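Local structure of N-acetylgalactosaminyltransferase 7 (6IWR) at residues 53-57 with 337-342; 185-189 with 214-220; 479-484 with 568-573; 521-525 with 537-541. The protein belongs to the glycosyltransferases of the GT-A fold and joins such a domain to a ricin-type beta-trefoil lectin domain. One frame throughout, in Å; residues are numbered along the deposited sequence.

Contact 1: 53-57 with 337-342; sequences LTFKP and EFFFEL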
loop_
_atom_site.group_PDB
_atom_site.type_symbol
_atom_site.label_atom_id
_atom_site.label_comp_id
_atom_site.label_asym_id
_atom_site.label_seq_id
_atom_site.Cartn_x
_atom_site.Cartn_y
_atom_site.Cartn_z
ATOM N N LEU A 53 -32.038 -39.031 -5.453
ATOM C CA LEU A 53 -32.630 -37.878 -4.778
ATOM C C LEU A 53 -32.855 -36.738 -5.756
ATOM O O LEU A 53 -31.971 -36.390 -6.542
ATOM C CB LEU A 53 -31.742 -37.371 -3.646
ATOM C CG LEU A 53 -31.712 -38.079 -2.287
ATOM C CD1 LEU A 53 -31.013 -37.173 -1.264
ATOM C CD2 LEU A 53 -33.114 -38.492 -1.804
ATOM N N THR A 54 -34.037 -36.131 -5.675
ATOM C CA THR A 54 -34.479 -35.101 -6.610
ATOM C C THR A 54 -34.993 -33.900 -5.839
ATOM O O THR A 54 -35.505 -34.035 -4.727
ATOM C CB THR A 54 -35.601 -35.617 -7.516
ATOM O OG1 THR A 54 -36.262 -36.704 -6.857
ATOM C CG2 THR A 54 -35.049 -36.061 -8.852
ATOM N N PHE A 55 -34.901 -32.724 -6.454
ATOM C CA PHE A 55 -35.500 -31.554 -5.832
ATOM C C PHE A 55 -37.000 -31.554 -6.067
ATOM O O PHE A 55 -37.495 -32.128 -7.041
ATOM C CB PHE A 55 -34.870 -30.267 -6.357
ATOM C CG PHE A 55 -33.404 -30.207 -6.122
ATOM C CD1 PHE A 55 -32.904 -30.272 -4.842
ATOM C CD2 PHE A 55 -32.527 -30.131 -7.172
ATOM C CE1 PHE A 55 -31.540 -30.254 -4.610
ATOM C CE2 PHE A 55 -31.168 -30.091 -6.954
ATOM C CZ PHE A 55 -30.676 -30.156 -5.666
ATOM N N LYS A 56 -37.728 -30.926 -5.145
ATOM C CA LYS A 56 -39.184 -30.940 -5.209
ATOM C C LYS A 56 -39.639 -30.240 -6.491
ATOM O O LYS A 56 -38.991 -29.295 -6.943
ATOM C CB LYS A 56 -39.773 -30.279 -3.954
ATOM C CG LYS A 56 -39.531 -31.051 -2.655
ATOM C CD LYS A 56 -40.108 -30.346 -1.462
ATOM C CE LYS A 56 -39.887 -31.127 -0.175
ATOM N NZ LYS A 56 -40.428 -30.456 1.086
ATOM N N PRO A 57 -40.709 -30.697 -7.131
ATOM C CA PRO A 57 -41.048 -30.176 -8.467
ATOM C C PRO A 57 -41.696 -28.801 -8.402
ATOM O O PRO A 57 -42.227 -28.379 -7.372
ATOM C CB PRO A 57 -42.040 -31.214 -9.000
ATOM C CG PRO A 57 -42.729 -31.680 -7.723
ATOM C CD PRO A 57 -41.592 -31.811 -6.742
ATOM N N GLU A 337 -36.940 -22.924 0.035
ATOM C CA GLU A 337 -36.870 -24.356 0.168
ATOM C C GLU A 337 -35.693 -24.920 -0.597
ATOM O O GLU A 337 -35.027 -25.824 -0.136
ATOM C CB GLU A 337 -38.162 -24.974 -0.331
ATOM C CG GLU A 337 -38.929 -25.736 0.721
ATOM C CD GLU A 337 -39.925 -26.698 0.123
ATOM O OE1 GLU A 337 -40.691 -26.284 -0.773
ATOM O OE2 GLU A 337 -39.944 -27.867 0.553
ATOM N N PHE A 338 -35.461 -24.388 -1.786
ATOM C CA PHE A 338 -34.389 -24.855 -2.639
ATOM C C PHE A 338 -33.012 -24.644 -2.037
ATOM O O PHE A 338 -32.192 -25.530 -2.056
ATOM C CB PHE A 338 -34.473 -24.147 -3.974
ATOM C CG PHE A 338 -33.483 -24.625 -4.968
ATOM C CD1 PHE A 338 -33.473 -25.934 -5.369
ATOM C CD2 PHE A 338 -32.571 -23.763 -5.503
ATOM C CE1 PHE A 338 -32.561 -26.374 -6.288
ATOM C CE2 PHE A 338 -31.661 -24.194 -6.428
ATOM C CZ PHE A 338 -31.654 -25.500 -6.816
ATOM N N PHE A 339 -32.778 -23.470 -1.474
ATOM C CA PHE A 339 -31.599 -23.242 -0.660
ATOM C C PHE A 339 -31.496 -24.291 0.442
ATOM O O PHE A 339 -30.423 -24.855 0.677
ATOM C CB PHE A 339 -31.640 -21.836 -0.073
ATOM C CG PHE A 339 -30.316 -21.353 0.380
ATOM C CD1 PHE A 339 -29.167 -21.928 -0.117
ATOM C CD2 PHE A 339 -30.213 -20.330 1.303
ATOM C CE1 PHE A 339 -27.938 -21.480 0.289
ATOM C CE2 PHE A 339 -28.987 -19.874 1.721
ATOM C CZ PHE A 339 -27.843 -20.447 1.210
ATOM N N PHE A 340 -32.606 -24.593 1.127
ATOM C CA PHE A 340 -32.511 -25.658 2.122
ATOM C C PHE A 340 -32.250 -27.007 1.462
ATOM O O PHE A 340 -31.405 -27.774 1.942
ATOM C CB PHE A 340 -33.744 -25.694 3.019
ATOM C CG PHE A 340 -33.688 -24.682 4.105
ATOM C CD1 PHE A 340 -33.063 -24.965 5.313
ATOM C CD2 PHE A 340 -34.185 -23.407 3.894
ATOM C CE1 PHE A 340 -32.967 -24.001 6.311
ATOM C CE2 PHE A 340 -34.096 -22.450 4.875
ATOM C CZ PHE A 340 -33.488 -22.747 6.096
ATOM N N GLU A 341 -32.836 -27.267 0.306
ATOM C CA GLU A 341 -32.551 -28.522 -0.376
ATOM C C GLU A 341 -31.057 -28.621 -0.703
ATOM O O GLU A 341 -30.469 -29.694 -0.639
ATOM C CB GLU A 341 -33.412 -28.667 -1.627
ATOM C CG GLU A 341 -34.881 -28.888 -1.316
ATOM C CD GLU A 341 -35.734 -28.995 -2.558
ATOM O OE1 GLU A 341 -35.768 -28.028 -3.342
ATOM O OE2 GLU A 341 -36.375 -30.045 -2.750
ATOM N N LEU A 342 -30.459 -27.507 -1.106
ATOM C CA LEU A 342 -29.010 -27.391 -1.212
ATOM C C LEU A 342 -28.425 -27.514 0.189
ATOM O O LEU A 342 -27.374 -28.105 0.394
ATOM C CB LEU A 342 -28.612 -26.082 -1.889
ATOM C CG LEU A 342 -28.553 -26.071 -3.421
ATOM C CD1 LEU A 342 -29.247 -27.268 -4.053
ATOM C CD2 LEU A 342 -29.112 -24.774 -3.979
#
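Phe-55 loses more surface here than any other residue of the pair of segments, and it does so by dropping its ring from an extended loop onto the short helix that holds 337-342. One face of the ring receives the edge of Phe-338: the centroids lie 5.2 Å apart with the planes at 79°, a T-shaped pair whose closest atoms are Phe-55 CD2 and Phe-338 CE1 at 3.9 Å. At its tip, Phe-55 CZ comes within 3.6 Å of Leu-342 CD1, and Phe-55 CD1 touches Glu-341 CB, also at 3.6 Å. A flat aromatic suits the spot because it can use the groove beside residues one turn apart on the helix.

Glu-341, the second large contributor, has a chain long enough to reach back to the loop. Its OE2 accepts the backbone N of Lys-56 at 2.9 Å with a nearly straight angle of 162°, while OE1 pairs with Arg-262. With chi2 to chi4 all t, Lys-56 is extended and so places NZ 2.7 Å from OE2 of Glu-337 in a salt bridge. Glu-337 and Glu-341 stand four residues apart and therefore on the same side of the helix.

The ring of Phe-55 also meets that of His-445, their planes at about 25°. The chemistry is thus divided: an apolar patch seats the aromatic ring, while two carboxylates hold Lys-56, one through its backbone N and one through its charge.

Contact 2: 185-189 with 214-220; sequences IDDFS and NERREGL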
loop_
_atom_site.group_PDB
_atom_site.type_symbol
_atom_site.label_atom_id
_atom_site.label_comp_id
_atom_site.label_asym_id
_atom_site.label_seq_id
_atom_site.Cartn_x
_atom_site.Cartn_y
_atom_site.Cartn_z
ATOM N N ILE A 185 -29.774 -9.583 10.617
ATOM C CA ILE A 185 -29.033 -10.542 11.429
ATOM C C ILE A 185 -27.808 -9.832 11.981
ATOM O O ILE A 185 -26.852 -9.541 11.247
ATOM C CB ILE A 185 -28.619 -11.791 10.640
ATOM C CG1 ILE A 185 -29.831 -12.506 10.071
ATOM C CG2 ILE A 185 -27.842 -12.728 11.556
ATOM C CD1 ILE A 185 -30.620 -13.241 11.095
ATOM N N ASP A 186 -27.833 -9.575 13.281
ATOM C CA ASP A 186 -26.715 -8.963 13.989
ATOM C C ASP A 186 -25.694 -10.037 14.304
ATOM O O ASP A 186 -25.950 -10.905 15.144
ATOM C CB ASP A 186 -27.212 -8.325 15.278
ATOM C CG ASP A 186 -26.138 -7.564 15.986
ATOM O OD1 ASP A 186 -24.940 -7.807 15.702
ATOM O OD2 ASP A 186 -26.506 -6.702 16.809
ATOM N N ASP A 187 -24.538 -9.994 13.650
ATOM C CA ASP A 187 -23.496 -10.979 13.945
ATOM C C ASP A 187 -22.548 -10.465 15.029
ATOM O O ASP A 187 -21.345 -10.286 14.817
ATOM C CB ASP A 187 -22.725 -11.349 12.690
ATOM C CG ASP A 187 -21.973 -12.646 12.848
ATOM O OD1 ASP A 187 -22.463 -13.512 13.612
ATOM O OD2 ASP A 187 -20.893 -12.785 12.229
ATOM N N PHE A 188 -23.123 -10.210 16.208
ATOM C CA PHE A 188 -22.344 -10.007 17.427
ATOM C C PHE A 188 -21.632 -8.649 17.436
ATOM O O PHE A 188 -20.481 -8.552 17.855
ATOM C CB PHE A 188 -21.333 -11.143 17.618
ATOM C CG PHE A 188 -20.968 -11.384 19.039
ATOM C CD1 PHE A 188 -21.958 -11.577 19.987
ATOM C CD2 PHE A 188 -19.645 -11.421 19.437
ATOM C CE1 PHE A 188 -21.632 -11.795 21.316
ATOM C CE2 PHE A 188 -19.306 -11.644 20.767
ATOM C CZ PHE A 188 -20.299 -11.831 21.703
ATOM N N SER A 189 -22.321 -7.601 16.982
ATOM C CA SER A 189 -21.768 -6.252 16.984
ATOM C C SER A 189 -21.511 -5.765 18.412
ATOM O O SER A 189 -22.155 -6.200 19.369
ATOM C CB SER A 189 -22.727 -5.286 16.277
ATOM O OG SER A 189 -23.080 -5.714 14.972
ATOM N N ASN A 214 -27.024 -12.718 17.252
ATOM C CA ASN A 214 -26.231 -13.928 17.386
ATOM C C ASN A 214 -25.479 -13.891 18.705
ATOM O O ASN A 214 -24.995 -12.836 19.116
ATOM C CB ASN A 214 -25.244 -14.063 16.225
ATOM C CG ASN A 214 -25.921 -14.460 14.945
ATOM O OD1 ASN A 214 -27.048 -14.939 14.959
ATOM N ND2 ASN A 214 -25.233 -14.276 13.828
ATOM N N GLU A 215 -25.376 -15.050 19.366
ATOM C CA GLU A 215 -24.751 -15.094 20.684
ATOM C C GLU A 215 -23.231 -15.030 20.584
ATOM O O GLU A 215 -22.563 -14.571 21.514
ATOM C CB GLU A 215 -25.200 -16.350 21.427
ATOM C CG GLU A 215 -26.695 -16.396 21.715
ATOM C CD GLU A 215 -27.220 -17.819 21.842
ATOM O OE1 GLU A 215 -26.472 -18.763 21.479
ATOM O OE2 GLU A 215 -28.377 -17.994 22.299
ATOM N N ARG A 216 -22.668 -15.488 19.470
ATOM C CA ARG A 216 -21.240 -15.394 19.204
ATOM C C ARG A 216 -21.051 -14.909 17.778
ATOM O O ARG A 216 -21.950 -15.017 16.943
ATOM C CB ARG A 216 -20.508 -16.747 19.407
ATOM C CG ARG A 216 -21.283 -18.014 18.998
ATOM C CD ARG A 216 -20.653 -18.758 17.798
ATOM N NE ARG A 216 -19.563 -19.670 18.149
ATOM C CZ ARG A 216 -18.632 -20.135 17.304
ATOM N NH1 ARG A 216 -18.619 -19.785 16.015
ATOM N NH2 ARG A 216 -17.690 -20.955 17.763
ATOM N N ARG A 217 -19.885 -14.353 17.497
ATOM C CA ARG A 217 -19.615 -13.945 16.126
ATOM C C ARG A 217 -19.492 -15.187 15.258
ATOM O O ARG A 217 -18.453 -15.844 15.249
ATOM C CB ARG A 217 -18.348 -13.115 16.040
ATOM C CG ARG A 217 -17.979 -12.798 14.618
ATOM C CD ARG A 217 -18.082 -11.326 14.370
ATOM N NE ARG A 217 -18.119 -11.010 12.945
ATOM C CZ ARG A 217 -17.233 -10.239 12.322
ATOM N NH1 ARG A 217 -16.226 -9.696 12.999
ATOM N NH2 ARG A 217 -17.362 -10.005 11.023
ATOM N N GLU A 218 -20.556 -15.505 14.512
ATOM C CA GLU A 218 -20.590 -16.671 13.638
ATOM C C GLU A 218 -19.864 -16.451 12.317
ATOM O O GLU A 218 -19.654 -17.413 11.569
ATOM C CB GLU A 218 -22.044 -17.064 13.350
ATOM C CG GLU A 218 -22.864 -17.459 14.575
ATOM C CD GLU A 218 -22.404 -18.766 15.195
ATOM O OE1 GLU A 218 -21.703 -19.542 14.517
ATOM O OE2 GLU A 218 -22.755 -19.020 16.361
ATOM N N GLY A 219 -19.502 -15.216 11.992
ATOM C CA GLY A 219 -18.910 -14.925 10.707
ATOM C C GLY A 219 -19.957 -14.821 9.609
ATOM O O GLY A 219 -21.120 -15.197 9.757
ATOM N N LEU A 220 -19.504 -14.310 8.465
ATOM C CA LEU A 220 -20.414 -13.896 7.406
ATOM C C LEU A 220 -21.187 -15.071 6.814
ATOM O O LEU A 220 -22.398 -14.978 6.591
ATOM C CB LEU A 220 -19.617 -13.197 6.321
ATOM C CG LEU A 220 -20.505 -12.699 5.202
ATOM C CD1 LEU A 220 -21.335 -11.530 5.710
ATOM C CD2 LEU A 220 -19.642 -12.307 4.031
#
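Both carboxylate oxygens of Asp-187 are turned into the loop 214-220 and are well supplied with donors. OD1 of Asp-187 accepts ND2 of Asn-214 at 2.9 Å and the backbone N of Glu-218, also at 2.9 Å. OD2 of Asp-187 takes the N of Gly-219 at 2.8 Å, though at a poor angle that makes the bond weak, and the NE of Arg-217 at 3.4 Å in a long salt bridge. A short acidic side chain fits because it can gather two successive backbone amides, those of Glu-218 and Gly-219. With phi near 80°, Gly-219 has a backbone in which a CB would press on the preceding carbonyl.

The backbone is joined directly as well, Asn-214 N donating to Asp-186 O at 3.0 Å. Asp-186 looks after its own strand end: its OD1 accepts Ser-189 N at 2.9 Å, an Asx motif, and Ser-189 OG at the same distance, and its OD2 pairs with Arg-213. Phe-188 lays one ring face over Arg-216 CA, 4.0 Å from the centroid in a CH-pi contact.

Strands 179-186 and 209-213 run parallel in the central sheet, and this contact ties together the loops leaving their ends, consistent with the Rossmann-like GT-A fold of this family. Strand 149-155 flanks Ile-185 on the other side, while helix 219-230 follows the bend, its Ile-226 touching Asn-214 and its Ala-223 touching Asp-187.

Contact 3: 479-484 with 568-573; sequences GFETAY and RSEVLH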
loop_
_atom_site.group_PDB
_atom_site.type_symbol
_atom_site.label_atom_id
_atom_site.label_comp_id
_atom_site.label_asym_id
_atom_site.label_seq_id
_atom_site.Cartn_x
_atom_site.Cartn_y
_atom_site.Cartn_z
ATOM N N GLY A 479 18.975 -20.371 1.192
ATOM C CA GLY A 479 20.391 -20.510 0.873
ATOM C C GLY A 479 20.966 -21.762 1.513
ATOM O O GLY A 479 20.837 -21.973 2.728
ATOM N N PHE A 480 21.589 -22.611 0.692
ATOM C CA PHE A 480 22.059 -23.922 1.134
ATOM C C PHE A 480 22.889 -23.796 2.400
ATOM O O PHE A 480 23.908 -23.096 2.419
ATOM C CB PHE A 480 22.883 -24.585 0.018
ATOM C CG PHE A 480 23.380 -25.978 0.360
ATOM C CD1 PHE A 480 22.476 -27.025 0.565
ATOM C CD2 PHE A 480 24.754 -26.246 0.467
ATOM C CE1 PHE A 480 22.927 -28.315 0.879
ATOM C CE2 PHE A 480 25.223 -27.543 0.786
ATOM C CZ PHE A 480 24.304 -28.576 0.990
ATOM N N GLU A 481 22.454 -24.479 3.461
ATOM C CA GLU A 481 23.186 -24.478 4.727
ATOM C C GLU A 481 23.304 -23.062 5.285
ATOM O O GLU A 481 24.308 -22.705 5.907
ATOM C CB GLU A 481 24.573 -25.119 4.568
ATOM C CG GLU A 481 24.577 -26.385 3.712
ATOM C CD GLU A 481 25.796 -27.295 3.927
ATOM O OE1 GLU A 481 25.579 -28.498 4.245
ATOM O OE2 GLU A 481 26.953 -26.812 3.773
ATOM N N THR A 482 22.298 -22.228 5.010
ATOM C CA THR A 482 22.162 -20.900 5.591
ATOM C C THR A 482 20.754 -20.747 6.149
ATOM O O THR A 482 19.883 -21.610 5.994
ATOM C CB THR A 482 22.390 -19.758 4.585
ATOM O OG1 THR A 482 21.134 -19.416 3.970
ATOM C CG2 THR A 482 23.416 -20.114 3.511
ATOM N N ALA A 483 20.529 -19.608 6.773
ATOM C CA ALA A 483 19.233 -19.254 7.320
ATOM C C ALA A 483 18.658 -18.051 6.579
ATOM O O ALA A 483 17.877 -17.281 7.135
ATOM C CB ALA A 483 19.360 -18.979 8.812
ATOM N N TYR A 484 19.071 -17.861 5.329
ATOM C CA TYR A 484 18.583 -16.771 4.509
ATOM C C TYR A 484 17.728 -17.319 3.385
ATOM O O TYR A 484 18.025 -18.377 2.828
ATOM C CB TYR A 484 19.731 -15.950 3.954
ATOM C CG TYR A 484 20.470 -15.183 5.017
ATOM C CD1 TYR A 484 19.874 -14.085 5.662
ATOM C CD2 TYR A 484 21.771 -15.527 5.372
ATOM C CE1 TYR A 484 20.565 -13.345 6.647
ATOM C CE2 TYR A 484 22.469 -14.800 6.352
ATOM C CZ TYR A 484 21.857 -13.716 6.990
ATOM O OH TYR A 484 22.547 -13.008 7.952
ATOM N N ARG A 568 23.539 -14.766 -4.436
ATOM C CA ARG A 568 23.158 -13.938 -3.301
ATOM C C ARG A 568 24.371 -13.331 -2.609
ATOM O O ARG A 568 25.458 -13.847 -2.740
ATOM C CB ARG A 568 22.339 -14.755 -2.302
ATOM C CG ARG A 568 23.166 -15.594 -1.360
ATOM C CD ARG A 568 22.333 -16.652 -0.700
ATOM N NE ARG A 568 23.174 -17.647 -0.077
ATOM C CZ ARG A 568 23.286 -18.889 -0.502
ATOM N NH1 ARG A 568 22.610 -19.289 -1.551
ATOM N NH2 ARG A 568 24.078 -19.729 0.122
ATOM N N SER A 569 24.187 -12.237 -1.879
ATOM C CA SER A 569 25.259 -11.704 -1.050
ATOM C C SER A 569 25.239 -12.068 0.430
ATOM O O SER A 569 26.277 -12.297 1.014
ATOM C CB SER A 569 25.370 -10.200 -1.181
ATOM O OG SER A 569 26.411 -9.733 -0.360
ATOM N N GLU A 570 24.072 -12.142 1.032
ATOM C CA GLU A 570 23.952 -12.401 2.469
ATOM C C GLU A 570 24.278 -11.220 3.355
ATOM O O GLU A 570 23.451 -10.780 4.128
ATOM C CB GLU A 570 24.834 -13.569 2.913
ATOM C CG GLU A 570 24.856 -14.764 1.982
ATOM C CD GLU A 570 24.857 -16.082 2.725
ATOM O OE1 GLU A 570 24.708 -16.059 3.956
ATOM O OE2 GLU A 570 24.995 -17.137 2.088
ATOM N N VAL A 571 25.490 -10.715 3.256
ATOM C CA VAL A 571 25.886 -9.573 4.051
ATOM C C VAL A 571 25.074 -8.352 3.666
ATOM O O VAL A 571 24.691 -7.557 4.502
ATOM C CB VAL A 571 27.380 -9.303 3.913
ATOM C CG1 VAL A 571 27.767 -9.267 2.451
ATOM C CG2 VAL A 571 27.750 -8.008 4.601
ATOM N N LEU A 572 24.834 -8.230 2.377
ATOM C CA LEU A 572 24.050 -7.188 1.752
ATOM C C LEU A 572 22.566 -7.481 1.564
ATOM O O LEU A 572 21.839 -6.595 1.154
ATOM C CB LEU A 572 24.662 -6.797 0.411
ATOM C CG LEU A 572 26.000 -6.066 0.424
ATOM C CD1 LEU A 572 26.497 -5.872 -0.990
ATOM C CD2 LEU A 572 25.877 -4.727 1.118
ATOM N N HIS A 573 22.114 -8.697 1.863
ATOM C CA HIS A 573 20.706 -9.093 1.671
ATOM C C HIS A 573 20.202 -8.867 0.244
ATOM O O HIS A 573 19.152 -8.303 0.007
ATOM C CB HIS A 573 19.789 -8.408 2.671
ATOM C CG HIS A 573 19.958 -8.876 4.081
ATOM N ND1 HIS A 573 21.087 -9.519 4.527
ATOM C CD2 HIS A 573 19.142 -8.773 5.151
ATOM C CE1 HIS A 573 20.957 -9.797 5.807
ATOM N NE2 HIS A 573 19.783 -9.359 6.207
#
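Two loops meet here without forming a sheet. Residues 479-482 make a type II beta turn, closed by Thr-482 N to Gly-479 O at 2.7 Å, with Glu-481 at positive phi; Tyr-484 O then accepts Gly-479 N, also at 2.7 Å. In 568-573 the chain kinks at Glu-570 (phi/psi 76/-60, as in a classic gamma turn), and the closing bond from Val-571 N to Ser-569 O is weak.

The guanidinium of Arg-568 lies with one face over Gly-479, CA to NH1 being 3.5 Å. A CB at Gly-479 would run into Arg-568 CZ, so only glycine fits. Arg-568 NE is held by Glu-570 OE2 at 2.9 Å, and its NH1 donates to the carbonyl of Lys-588. Thr-482 CG2 rests 3.5 Å from Arg-568 NH2, while its OG1 forms an ST turn with Tyr-484 N. The broad ring of Tyr-484 fills the gap between Glu-570 OE1, 3.3 Å from its CD2, and His-573, whose CE1 is 3.7 Å from Tyr-484 CE1. His-573 NE2 bonds to Glu-279 of the second subunit.

The arrangement is that of a beta-trefoil, in which loops of the first and last repeats come side by side.

Contact 4: 521-525 with 537-541; sequences QYDQC and ITHCN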
loop_
_atom_site.group_PDB
_atom_site.type_symbol
_atom_site.label_atom_id
_atom_site.label_comp_id
_atom_site.label_asym_id
_atom_site.label_seq_id
_atom_site.Cartn_x
_atom_site.Cartn_y
_atom_site.Cartn_z
ATOM N N GLN A 521 5.486 -16.302 -7.466
ATOM C CA GLN A 521 4.862 -16.049 -6.179
ATOM C C GLN A 521 3.502 -15.483 -6.494
ATOM O O GLN A 521 3.400 -14.530 -7.239
ATOM C CB GLN A 521 5.668 -15.039 -5.370
ATOM C CG GLN A 521 5.056 -14.654 -4.035
ATOM C CD GLN A 521 5.997 -13.865 -3.160
ATOM O OE1 GLN A 521 6.021 -12.652 -3.204
ATOM N NE2 GLN A 521 6.768 -14.555 -2.359
ATOM N N TYR A 522 2.450 -16.060 -5.943
ATOM C CA TYR A 522 1.111 -15.575 -6.247
ATOM C C TYR A 522 0.858 -15.619 -7.757
ATOM O O TYR A 522 0.948 -16.662 -8.370
ATOM C CB TYR A 522 0.855 -14.184 -5.661
ATOM C CG TYR A 522 1.199 -14.033 -4.214
ATOM C CD1 TYR A 522 0.645 -14.857 -3.264
ATOM C CD2 TYR A 522 2.068 -13.052 -3.799
ATOM C CE1 TYR A 522 0.963 -14.714 -1.937
ATOM C CE2 TYR A 522 2.389 -12.908 -2.480
ATOM C CZ TYR A 522 1.836 -13.742 -1.555
ATOM O OH TYR A 522 2.159 -13.581 -0.237
ATOM N N ASP A 523 0.472 -14.497 -8.337
ATOM C CA ASP A 523 0.251 -14.398 -9.757
ATOM C C ASP A 523 1.465 -13.839 -10.489
ATOM O O ASP A 523 1.454 -13.717 -11.697
ATOM C CB ASP A 523 -0.993 -13.542 -10.028
ATOM C CG ASP A 523 -0.818 -12.103 -9.597
ATOM O OD1 ASP A 523 -0.409 -11.862 -8.453
ATOM O OD2 ASP A 523 -1.083 -11.204 -10.405
ATOM N N GLN A 524 2.501 -13.487 -9.747
ATOM C CA GLN A 524 3.703 -12.906 -10.320
ATOM C C GLN A 524 4.762 -13.924 -10.696
ATOM O O GLN A 524 4.742 -15.046 -10.235
ATOM C CB GLN A 524 4.301 -11.867 -9.380
ATOM C CG GLN A 524 3.301 -10.884 -8.800
ATOM C CD GLN A 524 3.294 -9.559 -9.510
ATOM O OE1 GLN A 524 4.166 -8.730 -9.315
ATOM N NE2 GLN A 524 2.306 -9.357 -10.336
ATOM N N CYS A 525 5.682 -13.505 -11.554
ATOM C CA CYS A 525 6.866 -14.279 -11.910
ATOM C C CYS A 525 8.146 -13.484 -11.678
ATOM O O CYS A 525 8.158 -12.253 -11.717
ATOM C CB CYS A 525 6.823 -14.722 -13.369
ATOM S SG CYS A 525 5.607 -15.869 -13.627
ATOM N N ILE A 537 10.171 -8.904 -9.811
ATOM C CA ILE A 537 8.870 -9.564 -9.708
ATOM C C ILE A 537 7.877 -8.766 -10.547
ATOM O O ILE A 537 7.749 -7.551 -10.354
ATOM C CB ILE A 537 8.393 -9.620 -8.249
ATOM C CG1 ILE A 537 8.656 -10.953 -7.618
ATOM C CG2 ILE A 537 6.893 -9.498 -8.176
ATOM C CD1 ILE A 537 7.509 -11.331 -6.702
ATOM N N THR A 538 7.164 -9.426 -11.465
ATOM C CA THR A 538 6.159 -8.717 -12.257
ATOM C C THR A 538 4.967 -9.603 -12.518
ATOM O O THR A 538 4.976 -10.799 -12.223
ATOM C CB THR A 538 6.642 -8.264 -13.639
ATOM O OG1 THR A 538 8.041 -8.521 -13.792
ATOM C CG2 THR A 538 6.346 -6.795 -13.841
ATOM N N HIS A 539 3.964 -9.004 -13.152
ATOM C CA HIS A 539 2.812 -9.769 -13.587
ATOM C C HIS A 539 3.187 -10.695 -14.743
ATOM O O HIS A 539 4.004 -10.365 -15.613
ATOM C CB HIS A 539 1.662 -8.854 -13.995
ATOM C CG HIS A 539 0.414 -9.605 -14.335
ATOM N ND1 HIS A 539 -0.172 -9.556 -15.582
ATOM C CD2 HIS A 539 -0.324 -10.474 -13.604
ATOM C CE1 HIS A 539 -1.237 -10.340 -15.594
ATOM N NE2 HIS A 539 -1.349 -10.911 -14.407
ATOM N N CYS A 540 2.524 -11.848 -14.761
ATOM C CA CYS A 540 2.944 -13.030 -15.484
ATOM C C CYS A 540 1.837 -13.460 -16.438
ATOM O O CYS A 540 0.663 -13.386 -16.086
ATOM C CB CYS A 540 3.271 -14.138 -14.472
ATOM S SG CYS A 540 4.489 -15.182 -15.156
ATOM N N ASN A 541 2.195 -13.904 -17.645
ATOM C CA ASN A 541 1.226 -14.468 -18.586
ATOM C C ASN A 541 1.760 -15.788 -19.138
ATOM O O ASN A 541 2.971 -16.008 -19.207
ATOM C CB ASN A 541 0.907 -13.510 -19.753
ATOM C CG ASN A 541 0.029 -12.326 -19.331
ATOM O OD1 ASN A 541 -0.793 -12.427 -18.407
ATOM N ND2 ASN A 541 0.195 -11.192 -20.022
#
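Gln-524 folds its side chain across the neighbouring strand, its OE1 lying 3.1 Å from Ile-537 CG2 and its CB 3.1 Å from the carbonyl O of Thr-538. The amide is long enough to continue to the loop beyond, where OE1 accepts the backbone N of Asn-493; a purely apolar residue could cover the strand but not make that link.

Next to it Cys-525 forms an antiparallel hydrogen-bonded pair with Thr-538: Cys-525 N to Thr-538 O is 2.9 Å and Thr-538 N to Cys-525 O is 3.0 Å, both nearly straight. That carbonyl of Cys-525 also meets Ile-537 CA at 3.4 Å in a CA-H...O contact. Gln-524 and His-539 follow as a non-hydrogen-bonded pair, with CA atoms 4.6 Å apart and side chains that diverge. Just past the strand, Cys-540 turns back, and its SG is bonded to Cys-525 SG at 2.0 Å with chi3 of -87°, close to the relaxed value for a disulfide. Asp-523 O sits 3.3 Å from Cys-540 CB, and Asp-523 OD2 lies 3.4 Å from His-539 CD2.

Before the strand, a type II' turn from Gln-521 to Gln-524 reverses the chain, with Tyr-522 in a conformation (57/-125) more usual for glycine. A tight turn leading into a beta hairpin whose open end, next to that turn, is closed by a disulfide fits one repeat of the ricin-type beta-trefoil.

In the fold
The four contacts fall into two regions. Contacts 1 and 2 belong to the GT-A part, with centres 27 Å apart and nearest atoms about 9 Å apart, and contact 2 is nested in the chain loop that contact 1 closes. Contact 2 is the one near the metal: the side chain of Leu-220 is about 7 Å from the bound manganese (II) ion. Contacts 3 and 4 share the beta-trefoil, 23 Å between centres, with contact 4 nested inside contact 3. The two regions follow in series along the chain; contacts 1 and 3 have centres 59 Å apart, on opposite sides of the chain's centre. Contact 3 alone reaches the second subunit.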